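Local coordinates for protein 2,5-dihydroxypyridine 5,6-dioxygenase (Pseudomonas putida KT2440, PDB 7CN3) that catalyses the iron(II)-dependent, dioxygen-consuming ring cleavage of 2,5-dihydroxypyridine to N-formylmaleamate in aerobic nicotinate degradation, at residues C[263-268]-C[298-303]; C[290-295]-C[320-325]. One frame throughout, in Å; residues are numbered along the deposited sequence.

Contact 1: residues C[263-268]-C[298-303]; sequences ISHIGW and NFLFST. With FE2 (Fe (II) ion), chain L.
His-265 and Ser-302 meet at the iron, the serine methylene set over one face of the imidazole. Ser-302 CB lies 3.6 Å from the ring centroid, 19° off its normal, a CH-pi contact, while His-265 NE2 and Ser-302 OG bind the iron(II) ion at 2.3 and 2.2 Å. In Ser-302 the hydroxyl is turned anti to the backbone N (chi1 176°), which takes it to the metal; OG is also hydrogen-bonded to Leu-319 O. Leu-300 CD2 comes up at the imidazole edge, near the ring plane. At the other ring nitrogen, His-265 ND1 donates to a water that in turn donates to Leu-300 O, so both nitrogens are engaged and the rotation of the ring is fixed. Between these antiparallel strands Ser-264 N gives Ser-302 O a nearly straight hydrogen bond of 2.7 Å, and Gly-267 and Leu-300 exchange a pair of backbone bonds. On the face away from the iron the contact is apolar: Ile-266 lies alongside Phe-299, both pointing the same way, with CG2 3.9 Å from Phe-299 CZ, and the same methyl touches Phe-301 CB, whose side chain crosses at about a right angle. His-318, Asp-320 and two waters complete the iron site. Strands 263-269 and 299-303 occupy inner places in an antiparallel sheet, flanked by 194-197 and 319-323 respectively, and Trp-268 and Phe-299 pack against strand 327-330.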
loop_
_atom_site.group_PDB
_atom_site.type_symbol
_atom_site.label_atom_id
_atom_site.label_comp_id
_atom_site.label_asym_id
_atom_site.label_seq_id
_atom_site.Cartn_x
_atom_site.Cartn_y
_atom_site.Cartn_z
ATOM N N ILE C 263 24.699 -37.509 -7.299
ATOM C CA ILE C 263 24.267 -36.898 -8.552
ATOM C C ILE C 263 22.763 -37.078 -8.699
ATOM O O ILE C 263 22.234 -38.171 -8.476
ATOM C CB ILE C 263 25.015 -37.503 -9.745
ATOM C CG1 ILE C 263 26.496 -37.156 -9.635
ATOM C CG2 ILE C 263 24.406 -36.998 -11.058
ATOM C CD1 ILE C 263 26.785 -35.697 -9.789
ATOM N N SER C 264 22.062 -36.002 -9.046
ATOM C CA SER C 264 20.626 -36.157 -9.230
ATOM C C SER C 264 20.289 -36.067 -10.727
ATOM O O SER C 264 20.775 -36.898 -11.501
ATOM C CB SER C 264 19.863 -35.155 -8.355
ATOM O OG SER C 264 19.788 -33.873 -8.918
ATOM N N HIS C 265 19.481 -35.110 -11.172
ATOM C CA HIS C 265 18.998 -35.189 -12.550
ATOM C C HIS C 265 20.043 -34.693 -13.554
ATOM O O HIS C 265 20.871 -33.833 -13.251
ATOM C CB HIS C 265 17.676 -34.435 -12.711
ATOM C CG HIS C 265 17.787 -32.957 -12.547
ATOM N ND1 HIS C 265 18.213 -32.130 -13.565
ATOM C CD2 HIS C 265 17.500 -32.147 -11.497
ATOM C CE1 HIS C 265 18.211 -30.876 -13.142
ATOM N NE2 HIS C 265 17.761 -30.858 -11.901
ATOM N N ILE C 266 19.995 -35.267 -14.762
ATOM C CA ILE C 266 20.933 -35.005 -15.856
ATOM C C ILE C 266 20.130 -34.872 -17.150
ATOM O O ILE C 266 19.155 -35.596 -17.355
ATOM C CB ILE C 266 21.970 -36.142 -15.985
ATOM C CG1 ILE C 266 21.242 -37.493 -16.057
ATOM C CG2 ILE C 266 22.978 -36.139 -14.827
ATOM C CD1 ILE C 266 22.153 -38.680 -16.326
ATOM N N GLY C 267 20.528 -33.956 -18.024
ATOM C CA GLY C 267 19.773 -33.737 -19.247
ATOM C C GLY C 267 20.364 -32.599 -20.053
ATOM O O GLY C 267 21.489 -32.157 -19.800
ATOM N N TRP C 268 19.602 -32.104 -21.031
ATOM C CA TRP C 268 20.153 -31.037 -21.863
ATOM C C TRP C 268 19.087 -30.000 -22.200
ATOM O O TRP C 268 17.879 -30.245 -22.075
ATOM C CB TRP C 268 20.811 -31.597 -23.153
ATOM C CG TRP C 268 19.910 -32.252 -24.141
ATOM C CD1 TRP C 268 19.414 -31.697 -25.285
ATOM C CD2 TRP C 268 19.442 -33.612 -24.120
ATOM N NE1 TRP C 268 18.644 -32.619 -25.970
ATOM C CE2 TRP C 268 18.645 -33.800 -25.279
ATOM C CE3 TRP C 268 19.600 -34.680 -23.229
ATOM C CZ2 TRP C 268 18.002 -35.020 -25.566
ATOM C CZ3 TRP C 268 18.959 -35.883 -23.511
ATOM C CH2 TRP C 268 18.174 -36.046 -24.672
ATOM N N ASN C 298 22.872 -26.781 -23.591
ATOM C CA ASN C 298 23.667 -27.029 -22.388
ATOM C C ASN C 298 23.590 -28.501 -21.972
ATOM O O ASN C 298 22.711 -29.245 -22.395
ATOM C CB ASN C 298 23.251 -26.094 -21.232
ATOM C CG ASN C 298 21.916 -26.483 -20.517
ATOM O OD1 ASN C 298 21.294 -27.501 -20.784
ATOM N ND2 ASN C 298 21.479 -25.604 -19.604
ATOM N N PHE C 299 24.556 -28.930 -21.162
ATOM C CA PHE C 299 24.386 -30.114 -20.333
ATOM C C PHE C 299 24.108 -29.646 -18.920
ATOM O O PHE C 299 24.908 -28.894 -18.343
ATOM C CB PHE C 299 25.605 -31.040 -20.329
ATOM C CG PHE C 299 25.462 -32.186 -19.357
ATOM C CD1 PHE C 299 24.435 -33.108 -19.503
ATOM C CD2 PHE C 299 26.332 -32.326 -18.276
ATOM C CE1 PHE C 299 24.281 -34.156 -18.592
ATOM C CE2 PHE C 299 26.189 -33.386 -17.363
ATOM C CZ PHE C 299 25.159 -34.287 -17.522
ATOM N N LEU C 300 22.990 -30.098 -18.359
ATOM C CA LEU C 300 22.594 -29.737 -17.000
ATOM C C LEU C 300 22.642 -30.984 -16.126
ATOM O O LEU C 300 21.921 -31.959 -16.378
ATOM C CB LEU C 300 21.188 -29.123 -16.989
ATOM C CG LEU C 300 20.559 -28.645 -15.677
ATOM C CD1 LEU C 300 21.451 -27.553 -15.048
ATOM C CD2 LEU C 300 19.097 -28.141 -15.899
ATOM N N PHE C 301 23.492 -30.967 -15.113
ATOM C CA PHE C 301 23.387 -31.972 -14.059
ATOM C C PHE C 301 23.145 -31.275 -12.726
ATOM O O PHE C 301 23.211 -30.048 -12.606
ATOM C CB PHE C 301 24.624 -32.862 -13.974
ATOM C CG PHE C 301 25.852 -32.147 -13.528
ATOM C CD1 PHE C 301 26.520 -31.294 -14.386
ATOM C CD2 PHE C 301 26.334 -32.327 -12.247
ATOM C CE1 PHE C 301 27.663 -30.637 -13.971
ATOM C CE2 PHE C 301 27.469 -31.680 -11.822
ATOM C CZ PHE C 301 28.134 -30.832 -12.683
ATOM N N SER C 302 22.866 -32.087 -11.717
ATOM C CA SER C 302 22.361 -31.563 -10.470
ATOM C C SER C 302 22.847 -32.470 -9.358
ATOM O O SER C 302 23.220 -33.620 -9.597
ATOM C CB SER C 302 20.819 -31.476 -10.508
ATOM O OG SER C 302 20.310 -31.046 -9.259
ATOM N N THR C 303 22.824 -31.949 -8.135
ATOM C CA THR C 303 23.292 -32.687 -6.972
ATOM C C THR C 303 22.225 -32.724 -5.881
ATOM O O THR C 303 21.371 -31.844 -5.784
ATOM C CB THR C 303 24.542 -32.047 -6.394
ATOM O OG1 THR C 303 24.210 -30.702 -6.044
ATOM C CG2 THR C 303 25.672 -32.043 -7.416
HETATM FE FE FE2 L . 18.422 -30.003 -9.849
HETATM O O HOH W 1 19.189 -31.878 -15.956
HETATM O O HOH W 2 17.498 -31.413 -8.276
HETATM O O HOH W 3 17.141 -28.464 -10.865
#

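Contact 2: residues C[290-295]-C[320-325]; sequences MDARAF and DIPLRN. With FE2 (Fe (II) ion), chain L; G6C (5-oxidanyl-1H-pyridin-2-one), chain M.
The guanidinium of Arg-293 carries the bound 5-oxidanyl-1H-pyridin-2-one over one face and Asp-320 OD2 at its edge, in the plane of the group. This is the active site, where the short helix 290-294 faces strand 319-323 of an antiparallel sheet. The grip is side-on: Arg-293 NE and NH2 both donate to Asp-320 OD2, at 2.6 and 3.0 Å, as a salt bridge. The two planes stand 86° apart; NE meets OD2 from above the carboxylate plane, whereas NH2 uses the anti lone pair of that oxygen. An extended arginine chain from CG to NE (chi2 -178°, chi3 -176°) carries the charge from the helix to the strand. With OD2 held in this way, Asp-320 OD1 binds the iron(II) ion at 2.3 Å, and Arg-293 acts as a second-shell residue. An alanine here would remove both donors and is likely to leave the carboxylate of Asp-320 freer to turn at the metal, with one face of the ligand ring losing its cover. Arg-293 NH1 is hydrogen-bonded to Met-288 O, outside the contact. Further along, Pro-322 CB and CG sit against Ala-292 O, and the side chain of Phe-295 crosses those of Pro-322 and Arg-324 at about a right angle. Arg-324 itself reaches Glu-246 of a second subunit through a salt bridge. The ligand is also hydrogen-bonded to His-189, His-105 and Glu-177, and at its far end the methyl of Met-290, CE, lies 3.2 Å from the ligand atom OH. At the edge of the Phe-295 ring, near its plane, Arg-324 CG lies 3.7 Å from Phe-295 CZ.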
loop_
_atom_site.group_PDB
_atom_site.type_symbol
_atom_site.label_atom_id
_atom_site.label_comp_id
_atom_site.label_asym_id
_atom_site.label_seq_id
_atom_site.Cartn_x
_atom_site.Cartn_y
_atom_site.Cartn_z
ATOM N N MET C 290 16.129 -19.268 -14.681
ATOM C CA MET C 290 15.765 -20.392 -15.556
ATOM C C MET C 290 16.499 -20.350 -16.905
ATOM O O MET C 290 16.620 -21.391 -17.563
ATOM C CB MET C 290 14.248 -20.438 -15.759
ATOM C CG MET C 290 13.532 -20.903 -14.513
ATOM S SD MET C 290 14.050 -22.572 -14.020
ATOM C CE MET C 290 13.804 -23.461 -15.539
ATOM N N ASP C 291 17.016 -19.183 -17.314
ATOM C CA ASP C 291 17.836 -19.102 -18.523
ATOM C C ASP C 291 19.018 -20.054 -18.436
ATOM O O ASP C 291 19.322 -20.790 -19.384
ATOM C CB ASP C 291 18.381 -17.684 -18.705
ATOM C CG ASP C 291 17.419 -16.763 -19.401
ATOM O OD1 ASP C 291 17.440 -16.708 -20.650
ATOM O OD2 ASP C 291 16.688 -16.048 -18.681
ATOM N N ALA C 292 19.724 -20.011 -17.305
ATOM C CA ALA C 292 20.879 -20.873 -17.103
ATOM C C ALA C 292 20.499 -22.345 -17.193
ATOM O O ALA C 292 21.269 -23.152 -17.715
ATOM C CB ALA C 292 21.522 -20.561 -15.754
ATOM N N ARG C 293 19.311 -22.715 -16.702
ATOM C CA ARG C 293 18.897 -24.118 -16.753
ATOM C C ARG C 293 18.496 -24.564 -18.157
ATOM O O ARG C 293 18.707 -25.727 -18.526
ATOM C CB ARG C 293 17.736 -24.361 -15.791
ATOM C CG ARG C 293 18.170 -24.431 -14.358
ATOM C CD ARG C 293 17.008 -24.718 -13.424
ATOM N NE ARG C 293 17.494 -24.683 -12.044
ATOM C CZ ARG C 293 17.569 -23.576 -11.310
ATOM N NH1 ARG C 293 17.167 -22.417 -11.805
ATOM N NH2 ARG C 293 18.035 -23.634 -10.083
ATOM N N ALA C 294 17.898 -23.686 -18.946
ATOM C CA ALA C 294 17.202 -24.139 -20.139
ATOM C C ALA C 294 17.967 -23.915 -21.439
ATOM O O ALA C 294 17.545 -24.443 -22.460
ATOM C CB ALA C 294 15.831 -23.448 -20.251
ATOM N N PHE C 295 19.062 -23.154 -21.445
ATOM C CA PHE C 295 19.546 -22.627 -22.721
ATOM C C PHE C 295 20.011 -23.731 -23.674
ATOM O O PHE C 295 20.533 -24.781 -23.276
ATOM C CB PHE C 295 20.640 -21.560 -22.513
ATOM C CG PHE C 295 21.979 -22.070 -22.004
ATOM C CD1 PHE C 295 22.989 -22.429 -22.891
ATOM C CD2 PHE C 295 22.270 -22.063 -20.641
ATOM C CE1 PHE C 295 24.233 -22.839 -22.419
ATOM C CE2 PHE C 295 23.506 -22.463 -20.164
ATOM C CZ PHE C 295 24.493 -22.853 -21.050
ATOM N N ASP C 320 22.194 -26.837 -9.230
ATOM C CA ASP C 320 21.972 -26.993 -10.671
ATOM C C ASP C 320 23.160 -26.406 -11.412
ATOM O O ASP C 320 23.452 -25.222 -11.251
ATOM C CB ASP C 320 20.698 -26.285 -11.129
ATOM C CG ASP C 320 19.433 -27.108 -10.864
ATOM O OD1 ASP C 320 19.449 -28.332 -11.091
ATOM O OD2 ASP C 320 18.405 -26.547 -10.418
ATOM N N ILE C 321 23.840 -27.226 -12.218
ATOM C CA ILE C 321 25.087 -26.818 -12.868
ATOM C C ILE C 321 24.996 -27.016 -14.381
ATOM O O ILE C 321 25.102 -28.158 -14.860
ATOM C CB ILE C 321 26.275 -27.599 -12.281
ATOM C CG1 ILE C 321 26.380 -27.332 -10.769
ATOM C CG2 ILE C 321 27.577 -27.209 -12.986
ATOM C CD1 ILE C 321 27.393 -28.223 -10.001
ATOM N N PRO C 322 24.803 -25.955 -15.174
ATOM C CA PRO C 322 24.877 -26.105 -16.635
ATOM C C PRO C 322 26.289 -25.944 -17.194
ATOM O O PRO C 322 27.064 -25.072 -16.789
ATOM C CB PRO C 322 23.953 -24.983 -17.133
ATOM C CG PRO C 322 24.076 -23.930 -16.105
ATOM C CD PRO C 322 24.255 -24.637 -14.785
ATOM N N LEU C 323 26.628 -26.834 -18.125
ATOM C CA LEU C 323 27.922 -26.859 -18.792
ATOM C C LEU C 323 27.743 -26.520 -20.269
ATOM O O LEU C 323 26.822 -27.027 -20.922
ATOM C CB LEU C 323 28.585 -28.236 -18.667
ATOM C CG LEU C 323 28.726 -28.862 -17.280
ATOM C CD1 LEU C 323 29.600 -30.106 -17.397
ATOM C CD2 LEU C 323 29.304 -27.877 -16.248
ATOM N N ARG C 324 28.619 -25.662 -20.785
ATOM C CA ARG C 324 28.663 -25.305 -22.201
ATOM C C ARG C 324 29.605 -26.213 -22.961
ATOM O O ARG C 324 30.424 -26.932 -22.380
ATOM C CB ARG C 324 29.129 -23.863 -22.403
ATOM C CG ARG C 324 28.041 -22.842 -22.144
ATOM C CD ARG C 324 28.644 -21.487 -21.857
ATOM N NE ARG C 324 29.046 -20.765 -23.066
ATOM C CZ ARG C 324 30.308 -20.488 -23.396
ATOM N NH1 ARG C 324 30.552 -19.816 -24.509
ATOM N NH2 ARG C 324 31.328 -20.882 -22.622
ATOM N N ASN C 325 29.474 -26.179 -24.288
ATOM C CA ASN C 325 30.462 -26.765 -25.183
ATOM C C ASN C 325 30.557 -28.286 -25.067
ATOM O O ASN C 325 31.610 -28.868 -25.354
ATOM C CB ASN C 325 31.842 -26.154 -24.929
ATOM C CG ASN C 325 31.865 -24.661 -25.160
ATOM O OD1 ASN C 325 31.405 -24.184 -26.191
ATOM N ND2 ASN C 325 32.411 -23.915 -24.199
HETATM FE FE FE2 L . 18.422 -30.003 -9.849
HETATM O OB G6C M . 15.560 -27.868 -10.155
HETATM C CG G6C M . 14.730 -27.267 -11.053
HETATM C CD1 G6C M . 14.331 -28.007 -12.162
HETATM C CD2 G6C M . 14.310 -25.954 -10.862
HETATM N NE1 G6C M . 13.518 -27.446 -13.057
HETATM C CE2 G6C M . 13.471 -25.394 -11.813
HETATM C CZ G6C M . 13.085 -26.174 -12.905
HETATM O OH G6C M . 12.246 -25.665 -13.847
HETATM O O HOH W 2 17.498 -31.413 -8.276
HETATM O O HOH W 3 17.141 -28.464 -10.865
#

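Overall arrangement
Both contacts are buried and converge on one iron(II) ion, their centres about 9 Å apart and their segments alternating along the chain. Contact 1 lies within the sheet, joining two neighbouring strands through backbone bonds and apolar side chains, and supplies two metal ligands. Contact 2 sets a helix against the next strand of that sheet; it buries about half as much surface, 270 against 535 Å², and its chemistry is charged, adding a further metal ligand and its arginine partner beside the substrate pocket. Probable backbone hydrogen bonds from Leu-323 and Ile-321 to Phe-299 and Phe-301 join the two. Contact 2 alone extends from this interior to a subunit interface.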